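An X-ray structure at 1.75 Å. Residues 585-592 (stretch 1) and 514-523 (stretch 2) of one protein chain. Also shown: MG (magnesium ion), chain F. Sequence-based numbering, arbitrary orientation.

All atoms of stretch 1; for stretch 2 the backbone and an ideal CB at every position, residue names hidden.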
# COMPACT_ATOMS: atom_id res chain seq x y z
N TRP A 585 9.67 1.69 22.14
CA TRP A 585 9.83 0.87 20.95
C TRP A 585 8.77 -0.23 20.94
O TRP A 585 8.25 -0.63 21.98
CB TRP A 585 11.22 0.22 20.90
CG TRP A 585 12.33 1.12 20.48
CD1 TRP A 585 13.06 1.96 21.28
CD2 TRP A 585 12.87 1.25 19.16
NE1 TRP A 585 14.02 2.61 20.53
CE2 TRP A 585 13.92 2.19 19.23
CE3 TRP A 585 12.56 0.67 17.93
CZ2 TRP A 585 14.66 2.56 18.11
CZ3 TRP A 585 13.30 1.04 16.81
CH2 TRP A 585 14.34 1.98 16.92
N TYR A 586 8.47 -0.71 19.74
CA TYR A 586 7.53 -1.80 19.55
C TYR A 586 8.12 -2.81 18.58
O TYR A 586 8.89 -2.45 17.70
CB TYR A 586 6.19 -1.28 19.02
CG TYR A 586 5.37 -0.60 20.08
CD1 TYR A 586 5.67 0.70 20.49
CD2 TYR A 586 4.31 -1.26 20.68
CE1 TYR A 586 4.93 1.32 21.48
CE2 TYR A 586 3.56 -0.64 21.67
CZ TYR A 586 3.87 0.64 22.06
OH TYR A 586 3.12 1.24 23.04
N LEU A 587 7.75 -4.08 18.76
CA LEU A 587 8.20 -5.11 17.84
C LEU A 587 7.01 -5.97 17.43
O LEU A 587 6.13 -6.27 18.25
CB LEU A 587 9.30 -5.99 18.48
CG LEU A 587 9.85 -7.15 17.65
CD1 LEU A 587 11.32 -7.39 17.97
CD2 LEU A 587 9.04 -8.43 17.88
N GLY A 588 6.99 -6.37 16.17
CA GLY A 588 6.03 -7.37 15.73
C GLY A 588 6.72 -8.39 14.86
O GLY A 588 7.59 -8.03 14.05
N ALA A 589 6.38 -9.66 15.02
CA ALA A 589 6.92 -10.72 14.17
C ALA A 589 5.79 -11.67 13.80
O ALA A 589 4.91 -11.93 14.62
CB ALA A 589 8.04 -11.48 14.89
N VAL A 590 5.80 -12.16 12.56
CA VAL A 590 4.84 -13.18 12.13
C VAL A 590 5.58 -14.23 11.31
O VAL A 590 6.63 -13.97 10.73
CB VAL A 590 3.66 -12.61 11.31
CG1 VAL A 590 2.85 -11.60 12.13
CG2 VAL A 590 4.14 -12.02 10.00
N THR A 591 4.99 -15.42 11.27
CA THR A 591 5.50 -16.49 10.43
C THR A 591 4.41 -16.94 9.47
O THR A 591 3.29 -16.43 9.47
CB THR A 591 6.01 -17.65 11.28
OG1 THR A 591 6.61 -18.64 10.44
CG2 THR A 591 4.85 -18.27 12.08
N ASP A 592 4.76 -17.92 8.63
CA ASP A 592 3.83 -18.51 7.67
C ASP A 592 3.21 -19.77 8.26
O ASP A 592 2.93 -19.81 9.46
CB ASP A 592 4.57 -18.82 6.35
CG ASP A 592 5.78 -19.73 6.55
OD1 ASP A 592 6.01 -20.19 7.69
OD2 ASP A 592 6.51 -20.01 5.56
N UNK A 514 -1.93 -14.19 18.92
CA UNK A 514 -0.76 -13.32 19.00
C UNK A 514 -0.38 -12.77 17.63
O UNK A 514 0.11 -11.64 17.52
CB UNK A 514 0.42 -14.08 19.61
N UNK A 515 -0.60 -13.54 16.56
CA UNK A 515 -0.30 -13.02 15.23
C UNK A 515 -1.19 -11.82 14.90
O UNK A 515 -0.74 -10.87 14.25
CB UNK A 515 -0.48 -14.12 14.18
N UNK A 516 -2.45 -11.85 15.36
CA UNK A 516 -3.32 -10.70 15.15
C UNK A 516 -2.77 -9.45 15.83
O UNK A 516 -2.90 -8.34 15.30
CB UNK A 516 -4.73 -11.00 15.67
N UNK A 517 -2.15 -9.61 17.01
CA UNK A 517 -1.54 -8.47 17.68
C UNK A 517 -0.31 -7.98 16.93
O UNK A 517 -0.09 -6.77 16.79
CB UNK A 517 -1.17 -8.84 19.12
N UNK A 518 0.51 -8.92 16.46
CA UNK A 518 1.74 -8.56 15.76
C UNK A 518 1.47 -7.70 14.53
O UNK A 518 2.33 -6.89 14.13
CB UNK A 518 2.50 -9.82 15.35
N UNK A 519 0.29 -7.85 13.90
CA UNK A 519 -0.00 -7.09 12.68
C UNK A 519 0.12 -5.59 12.89
O UNK A 519 0.42 -4.85 11.94
CB UNK A 519 -1.41 -7.42 12.17
N UNK A 520 -0.13 -5.10 14.11
CA UNK A 520 -0.11 -3.66 14.34
C UNK A 520 1.29 -3.09 14.21
O UNK A 520 1.43 -1.87 14.04
CB UNK A 520 -0.68 -3.34 15.72
N UNK A 521 2.32 -3.92 14.31
CA UNK A 521 3.68 -3.46 14.08
C UNK A 521 4.23 -3.96 12.75
O UNK A 521 5.07 -3.28 12.15
CB UNK A 521 4.59 -3.91 15.22
N UNK A 522 3.76 -5.10 12.25
CA UNK A 522 4.30 -5.62 11.00
C UNK A 522 3.78 -4.85 9.79
O UNK A 522 4.54 -4.55 8.86
CB UNK A 522 3.96 -7.10 10.86
N UNK A 523 2.48 -4.52 9.76
CA UNK A 523 1.88 -3.89 8.59
C UNK A 523 1.66 -2.41 8.88
O UNK A 523 0.76 -2.05 9.64
CB UNK A 523 0.56 -4.57 8.21
MG MG F . 6.79 -19.81 3.50

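Stretch 1 is a strand from 585 to 591. Stretch 2 is helical from 514 to 522 and crosses it at 123° between N-to-C directions.

Position 514 points its CB sideways, and nothing of stretch 1 lies within 5.5 Å. The strand sets no preference here. The residue is Ala514.

At position 515 the CB points sideways, 4.6 Å from Val590 CG1. Farther along the strand is the carbonyl of Thr591, 6.5 Å from CB to Thr591 O, an acceptor too far for a short side chain. A long chain with an apolar stem and a donor at its tip would suit, such as lysine or arginine. The residue is Lys515. All four of its chi angles are t. Its CG packs 3.8 Å from Val590 CG1, and its NZ donates a hydrogen bond to Thr591 O at 3.1 Å.

Position 516 points away and position 517 is out of reach, so the strand leaves both open. They are Gln516 and Leu517.

Position 518 points toward the strand where the backbones are closest, with its CA 4.5 Å from Gly588 CA. Its ideal CB is 3.3 Å from Ala589 O. Small residues fit best: glycine, alanine or perhaps serine. The residue is Ala518, whose CB lies 3.7 Å from Val590 CG1. At Gly588 an ideal CB would be 2.7 Å from the O of 518, a clash.

Position 519 points away. Only a longer side chain could bend back toward Val590. Leu519 does so, its CD2 reaching 4.4 Å from Val590 CG1.

Position 520 points sideways into space free of stretch 1, which sets no preference. The helix kinks at 520 and 521. The residue is Tyr520, whose end leads away.

Position 521 points toward the strand, its ideal CB 3.6 Å from Gly588 N. The missing side chain of Gly588 leaves room for a compact side chain such as valine or alanine, or perhaps threonine. The residue is Val521. Its CG1 lies 3.5 Å from Gly588 N, and its CG2 meets Tyr586 CB at 4.0 Å.

Position 522 also points toward the strand, but its ideal CB stands 4.8 Å from Val590 CG1. A medium aliphatic, valine or isoleucine, could fill that gap. The residue is Val522, whose CG2 comes 3.5 Å from Gly588 O and 4.2 Å from Val590 CG1.

Position 523 leaves helical phi/psi and is out of reach, so stretch 1 sets no preference. Leu523 makes no contact.

Stretch 2 (514-523) AKQLALYVVL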
# COMPACT_ATOMS: atom_id res chain seq x y z
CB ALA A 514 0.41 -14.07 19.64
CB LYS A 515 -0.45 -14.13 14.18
CG LYS A 515 -0.25 -13.65 12.73
CD LYS A 515 0.13 -14.81 11.83
CE LYS A 515 0.11 -14.43 10.36
NZ LYS A 515 0.34 -15.65 9.53
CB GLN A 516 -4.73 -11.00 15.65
CG GLN A 516 -5.48 -12.03 14.81
CD GLN A 516 -5.69 -11.56 13.39
OE1 GLN A 516 -6.18 -10.45 13.15
NE2 GLN A 516 -5.28 -12.39 12.43
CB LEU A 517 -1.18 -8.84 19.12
CG LEU A 517 -2.33 -9.28 20.01
CD1 LEU A 517 -1.81 -9.68 21.37
CD2 LEU A 517 -3.36 -8.17 20.12
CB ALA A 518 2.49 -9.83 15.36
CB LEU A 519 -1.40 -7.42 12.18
CG LEU A 519 -1.66 -8.86 11.77
CD1 LEU A 519 -3.09 -9.01 11.25
CD2 LEU A 519 -0.65 -9.30 10.72
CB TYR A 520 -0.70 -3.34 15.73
CG TYR A 520 -2.20 -3.52 15.73
CD1 TYR A 520 -3.05 -2.48 15.39
CD2 TYR A 520 -2.77 -4.76 16.01
CE1 TYR A 520 -4.42 -2.64 15.36
CE2 TYR A 520 -4.14 -4.94 15.98
CZ TYR A 520 -4.96 -3.88 15.65
OH TYR A 520 -6.32 -4.06 15.61
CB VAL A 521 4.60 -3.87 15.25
CG1 VAL A 521 5.95 -3.14 15.15
CG2 VAL A 521 3.93 -3.57 16.58
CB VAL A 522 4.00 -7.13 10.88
CG1 VAL A 522 4.31 -7.62 9.47
CG2 VAL A 522 4.82 -7.90 11.90
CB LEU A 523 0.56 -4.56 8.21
CG LEU A 523 0.62 -6.03 7.81
CD1 LEU A 523 -0.79 -6.53 7.50
CD2 LEU A 523 1.55 -6.24 6.61
O HOH W 1 4.90 -20.32 3.00
O HOH W 2 7.22 -21.85 3.59
O HOH W 3 7.23 -19.79 1.47
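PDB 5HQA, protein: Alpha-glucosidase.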